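Local coordinates for conserved protein with 2 CBS domains (Pyrobaculum aerophilum, PDB 2RIH) that binds AMP through a pair of CBS domains (a Bateman module) and probably acts as an adenine-nucleotide sensor in this hyperthermophilic archaeon, at residues A22-V27 against M74-S79; A39-R44 against P50-S55. All blocks are in the same frame, centred on the assembly; numbering follows the deposited sequence. Where two conformers were deposited one is given.

Interaction 1. Residues A22-V27 against M74-S79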
loop_
_atom_site.group_PDB
_atom_site.type_symbol
_atom_site.label_atom_id
_atom_site.label_comp_id
_atom_site.label_asym_id
_atom_site.label_seq_id
_atom_site.Cartn_x
_atom_site.Cartn_y
_atom_site.Cartn_z
ATOM N N ALA A 22 1.042 -20.408 9.122
ATOM C CA ALA A 22 2.114 -19.417 9.234
ATOM C C ALA A 22 1.905 -18.442 10.399
ATOM O O ALA A 22 0.773 -18.098 10.760
ATOM C CB ALA A 22 2.256 -18.636 7.917
ATOM N N THR A 23 3.010 -17.989 10.981
ATOM C CA THR A 23 2.942 -16.970 12.013
ATOM C C THR A 23 2.924 -15.607 11.344
ATOM O O THR A 23 3.223 -15.485 10.160
ATOM C CB THR A 23 4.126 -17.041 12.988
ATOM O OG1 THR A 23 5.339 -16.671 12.314
ATOM C CG2 THR A 23 4.243 -18.444 13.591
ATOM N N ILE A 24 2.591 -14.587 12.121
ATOM C CA ILE A 24 2.561 -13.218 11.628
ATOM C C ILE A 24 3.935 -12.754 11.136
ATOM O O ILE A 24 4.034 -12.114 10.092
ATOM C CB ILE A 24 2.043 -12.230 12.709
ATOM C CG1 ILE A 24 0.577 -12.540 13.057
ATOM C CG2 ILE A 24 2.219 -10.778 12.222
ATOM C CD1 ILE A 24 0.077 -11.792 14.246
ATOM N N ARG A 25 4.982 -13.064 11.893
ATOM C CA ARG A 25 6.334 -12.655 11.516
ATOM C C ARG A 25 6.862 -13.429 10.309
ATOM O O ARG A 25 7.672 -12.899 9.547
ATOM C CB ARG A 25 7.317 -12.802 12.690
ATOM C CG ARG A 25 8.554 -11.911 12.530
ATOM C CD ARG A 25 9.509 -11.992 13.699
ATOM N NE ARG A 25 8.852 -11.833 14.995
ATOM C CZ ARG A 25 8.643 -10.683 15.639
ATOM N NH1 ARG A 25 9.017 -9.521 15.124
ATOM N NH2 ARG A 25 8.043 -10.697 16.821
ATOM N N GLU A 26 6.432 -14.682 10.148
ATOM C CA GLU A 26 6.796 -15.462 8.963
ATOM C C GLU A 26 6.265 -14.784 7.706
ATOM O O GLU A 26 6.994 -14.654 6.717
ATOM C CB GLU A 26 6.291 -16.906 9.059
ATOM C CG GLU A 26 7.147 -17.775 9.969
ATOM C CD GLU A 26 6.494 -19.096 10.329
ATOM O OE1 GLU A 26 5.329 -19.323 9.950
ATOM O OE2 GLU A 26 7.152 -19.913 11.004
ATOM N N VAL A 27 5.006 -14.344 7.760
ATOM C CA VAL A 27 4.393 -13.600 6.658
ATOM C C VAL A 27 5.156 -12.305 6.385
ATOM O O VAL A 27 5.493 -12.008 5.242
ATOM C CB VAL A 27 2.909 -13.265 6.939
ATOM C CG1 VAL A 27 2.356 -12.276 5.875
ATOM C CG2 VAL A 27 2.083 -14.546 7.008
ATOM N N MET A 74 -3.320 -16.399 10.761
ATOM C CA MET A 74 -4.712 -16.604 10.329
ATOM C C MET A 74 -5.733 -15.697 11.033
ATOM O O MET A 74 -6.610 -15.142 10.364
ATOM C CB MET A 74 -5.134 -18.082 10.423
ATOM C CG MET A 74 -6.536 -18.367 9.843
ATOM S SD MET A 74 -6.739 -17.896 8.101
ATOM C CE MET A 74 -5.965 -19.308 7.317
ATOM N N PRO A 75 -5.653 -15.554 12.372
ATOM C CA PRO A 75 -6.567 -14.617 13.041
ATOM C C PRO A 75 -6.530 -13.159 12.535
ATOM O O PRO A 75 -7.505 -12.450 12.704
ATOM C CB PRO A 75 -6.134 -14.691 14.512
ATOM C CG PRO A 75 -5.522 -16.035 14.653
ATOM C CD PRO A 75 -4.808 -16.269 13.349
ATOM N N ILE A 76 -5.434 -12.712 11.926
ATOM C CA ILE A 76 -5.392 -11.344 11.387
ATOM C C ILE A 76 -5.689 -11.314 9.880
ATOM O O ILE A 76 -5.721 -10.247 9.271
ATOM C CB ILE A 76 -4.064 -10.616 11.709
ATOM C CG1 ILE A 76 -2.883 -11.164 10.899
ATOM C CG2 ILE A 76 -3.777 -10.697 13.197
ATOM C CD1 ILE A 76 -1.694 -10.234 10.867
ATOM N N ALA A 77 -5.916 -12.492 9.306
ATOM C CA ALA A 77 -6.123 -12.657 7.870
ATOM C C ALA A 77 -7.533 -12.275 7.420
ATOM O O ALA A 77 -8.462 -12.185 8.223
ATOM C CB ALA A 77 -5.815 -14.105 7.480
ATOM N N ASN A 78 -7.675 -12.061 6.117
ATOM C CA ASN A 78 -8.947 -11.703 5.499
ATOM C C ASN A 78 -9.289 -12.707 4.414
ATOM O O ASN A 78 -8.411 -13.394 3.905
ATOM C CB ASN A 78 -8.851 -10.313 4.872
ATOM C CG ASN A 78 -8.471 -9.257 5.872
ATOM O OD1 ASN A 78 -9.216 -8.987 6.810
ATOM N ND2 ASN A 78 -7.304 -8.664 5.692
ATOM N N SER A 79 -10.569 -12.785 4.063
ATOM C CA SER A 79 -11.015 -13.657 2.980
ATOM C C SER A 79 -10.435 -13.163 1.655
ATOM O O SER A 79 -10.379 -11.953 1.425
ATOM C CB SER A 79 -12.538 -13.690 2.904
ATOM O OG SER A 79 -12.969 -14.751 2.083
HETATM O O HOH W 1 -1.846 -18.847 11.027
#
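Where the first helix of the N-terminal CBS domain starts, a capping box opens the helix, and Ile24, its first residue, meets Ile76 of the loop between helix 56-64 and strand 82-84. The contact is small and apolar. CD1 of Ile76 lies 3.9 Å from CG1 of Ile24 and 4.1 Å from CD1 of Ile24, and CG2 of Ile76 also comes to 4.1 Å from Ile24 CD1, the two chains running at a slant to each other. Ile24 has CG1 anti to its carbonyl carbon (chi1 -65°), and the extended chi2 carries CD1 on toward that loop. Branched aliphatic chains suit this buried spot, having bulk but no polar atom to satisfy. Replacing Ile24 with an alanine would probably open a gap beside CD1 of Ile76 and leave that chain freer to turn. A water bridges the backbones, giving a proton to Ala22 O and accepting one from Met74 N, so the start of the short 3-10 turn 74-76 is tied to the residue just before the cap. Beyond the contact, Ile76 also packs on Leu67 and Arg61, and Arg25 makes a salt bridge with Asp70. Thr23, whose hydroxyl can accept from a helix-end N-H, fits the N-cap: Glu26 N donates to Thr23 OG1 at 3.1 Å, while Thr23 N donates to Glu26 OE1 at 2.9 Å, from above the carboxylate plane.

Interaction 2. Residues A39-R44 against P50-S55. With SO4 (sulfate ion), chain C.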
loop_
_atom_site.group_PDB
_atom_site.type_symbol
_atom_site.label_atom_id
_atom_site.label_comp_id
_atom_site.label_asym_id
_atom_site.label_seq_id
_atom_site.Cartn_x
_atom_site.Cartn_y
_atom_site.Cartn_z
ATOM N N ALA A 39 0.421 -11.266 1.097
ATOM C CA ALA A 39 0.692 -12.689 1.146
ATOM C C ALA A 39 -0.617 -13.490 1.076
ATOM O O ALA A 39 -1.636 -13.102 1.653
ATOM C CB ALA A 39 1.460 -13.042 2.439
ATOM N N VAL A 40 -0.582 -14.611 0.368
ATOM C CA VAL A 40 -1.711 -15.528 0.318
ATOM C C VAL A 40 -1.453 -16.715 1.250
ATOM O O VAL A 40 -0.402 -17.342 1.186
ATOM C CB VAL A 40 -1.965 -16.034 -1.125
ATOM C CG1 VAL A 40 -3.079 -17.088 -1.156
ATOM C CG2 VAL A 40 -2.306 -14.873 -2.044
ATOM N N LEU A 41 -2.404 -17.001 2.132
ATOM C CA LEU A 41 -2.326 -18.196 2.976
ATOM C C LEU A 41 -3.061 -19.300 2.236
ATOM O O LEU A 41 -4.169 -19.086 1.746
ATOM C CB LEU A 41 -2.911 -17.958 4.369
ATOM C CG LEU A 41 -2.226 -16.921 5.280
ATOM C CD1 LEU A 41 -2.761 -17.042 6.712
ATOM C CD2 LEU A 41 -0.696 -17.023 5.285
ATOM N N THR A 42 -2.417 -20.460 2.101
ATOM C CA THR A 42 -2.969 -21.558 1.315
ATOM C C THR A 42 -3.373 -22.731 2.203
ATOM O O THR A 42 -2.880 -22.885 3.327
ATOM C CB THR A 42 -1.975 -22.041 0.222
ATOM O OG1 THR A 42 -0.745 -22.447 0.831
ATOM C CG2 THR A 42 -1.691 -20.915 -0.778
ATOM N N ALA A 43 -4.288 -23.542 1.682
ATOM C CA ALA A 43 -4.808 -24.696 2.395
ATOM C C ALA A 43 -3.673 -25.667 2.717
ATOM O O ALA A 43 -2.813 -25.937 1.873
ATOM C CB ALA A 43 -5.888 -25.389 1.566
ATOM N N ARG A 44 -3.675 -26.168 3.947
ATOM C CA ARG A 44 -2.662 -27.113 4.395
ATOM C C ARG A 44 -2.528 -28.305 3.435
ATOM O O ARG A 44 -1.412 -28.734 3.123
ATOM C CB ARG A 44 -2.962 -27.571 5.832
ATOM C CG ARG A 44 -4.300 -28.285 6.020
ATOM C CD ARG A 44 -4.887 -28.078 7.422
ATOM N NE ARG A 44 -3.906 -28.312 8.489
ATOM C CZ ARG A 44 -3.476 -27.404 9.368
ATOM N NH1 ARG A 44 -3.932 -26.153 9.362
ATOM N NH2 ARG A 44 -2.579 -27.758 10.285
ATOM N N PRO A 50 -6.034 -20.739 -2.407
ATOM C CA PRO A 50 -6.050 -19.653 -1.406
ATOM C C PRO A 50 -7.173 -19.795 -0.387
ATOM O O PRO A 50 -8.307 -20.118 -0.757
ATOM C CB PRO A 50 -6.286 -18.387 -2.244
ATOM C CG PRO A 50 -6.002 -18.763 -3.623
ATOM C CD PRO A 50 -6.347 -20.217 -3.747
ATOM N N VAL A 51 -6.855 -19.581 0.888
ATOM C CA VAL A 51 -7.878 -19.592 1.943
ATOM C C VAL A 51 -7.952 -18.245 2.661
ATOM O O VAL A 51 -8.968 -17.908 3.259
ATOM C CB VAL A 51 -7.674 -20.765 2.937
ATOM C CG1 VAL A 51 -7.813 -22.112 2.191
ATOM C CG2 VAL A 51 -6.335 -20.671 3.652
ATOM N N ALA A 52 -6.889 -17.454 2.573
ATOM C CA ALA A 52 -6.852 -16.179 3.260
ATOM C C ALA A 52 -5.740 -15.323 2.709
ATOM O O ALA A 52 -4.857 -15.819 2.005
ATOM C CB ALA A 52 -6.655 -16.395 4.766
ATOM N N VAL A 53 -5.793 -14.036 3.035
ATOM C CA VAL A 53 -4.737 -13.099 2.694
ATOM C C VAL A 53 -4.339 -12.277 3.917
ATOM O O VAL A 53 -5.170 -11.983 4.788
ATOM C CB VAL A 53 -5.139 -12.164 1.518
ATOM C CG1 VAL A 53 -5.422 -12.994 0.271
ATOM C CG2 VAL A 53 -6.350 -11.267 1.873
ATOM N N VAL A 54 -3.053 -11.940 3.970
ATOM C CA VAL A 54 -2.494 -11.060 4.980
ATOM C C VAL A 54 -1.659 -10.006 4.269
ATOM O O VAL A 54 -0.715 -10.336 3.551
ATOM C CB VAL A 54 -1.584 -11.826 5.973
ATOM C CG1 VAL A 54 -1.028 -10.878 7.036
ATOM C CG2 VAL A 54 -2.349 -12.964 6.623
ATOM N N SER A 55 -2.022 -8.739 4.439
ATOM C CA SER A 55 -1.235 -7.658 3.868
ATOM C C SER A 55 -0.447 -6.939 4.951
ATOM O O SER A 55 -0.677 -7.133 6.149
ATOM C CB SER A 55 -2.127 -6.670 3.129
ATOM O OG SER A 55 -3.003 -6.035 4.028
HETATM S S SO4 C . -4.184 -3.842 1.150
HETATM O O1 SO4 C . -4.917 -2.586 1.049
HETATM O O2 SO4 C . -4.443 -4.632 -0.055
HETATM O O3 SO4 C . -2.746 -3.609 1.232
HETATM O O4 SO4 C . -4.649 -4.538 2.330
#
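Leu41 and Ala52 pair backbone to backbone in the antiparallel hairpin of the first CBS domain, and a classic beta bulge interrupts the pairing there. Leu41 O accepts from two successive donors: Val51 N at 2.9 Å, in the carbonyl plane and nearly straight at 175°, and Ala52 N at 3.3 Å, tilted out of that plane. In return Leu41 N reaches Ala52 O at 2.7 Å. The extra residue, Val51, shifts the register by one, leaving Thr42 opposite Pro50, whose ring nitrogen has no proton to give. Further along, Ala39 and Val54 form a hydrogen-bonded pair through both N-H groups.

On the sheet face of Ala39, Leu41, Ala52 and Val54, the side chains of Leu41 and Val54 pass at a slant, with Leu41 CD1 4.1 Å from Val54 CG2, while the small methyl of Ala52 lets Met74 and Ala77 of loop 74-79 pack close. Val27 of helix 24-34 covers Leu41 and Val54. On the other face Val40 lies alongside Pro50, pointing the same way, with CG1 of Val40 3.6 Å from Pro50 CB; Val40 CG1 stands opposite its own backbone N (chi1 175°), which turns this methyl to the proline ring. Val105 of the second CBS domain rests on Val40, Pro50 and Val53, so beta-branched and ring side chains build the interface between the two sheets.

Strand 50-55 ends at Ser55, the N-cap of helix 56-64 and a residue of an AMP site. Asp58 accepts from Ser55 N. A sulfate ion, also held by Arg102 and His103, takes a hydrogen bond at O4 from Ser55 OG, at 2.8 Å.

Overall arrangement
Interaction 2 is nested in the chain loop that interaction 1 closes, and their centres lie about 8 Å apart. They meet directly: Asn78 O is 2.8 Å from Val53 N, a probable hydrogen bond to the hairpin edge, and Ala77 CB packs 3.5 Å from Val53 O. From the helix side, Val27 CG1 sits 3.6 Å from Ala39 CB. Helix 24-34 and loop 74-79 thus both pack against the hairpin. One AMP site draws on both contacts, Asn78 from interaction 1 and Ser55 from interaction 2, joined by Asp58, which bonds to each. No nucleotide occupies this chain; the sulfate bound in that site probably comes from the crystallisation liquor.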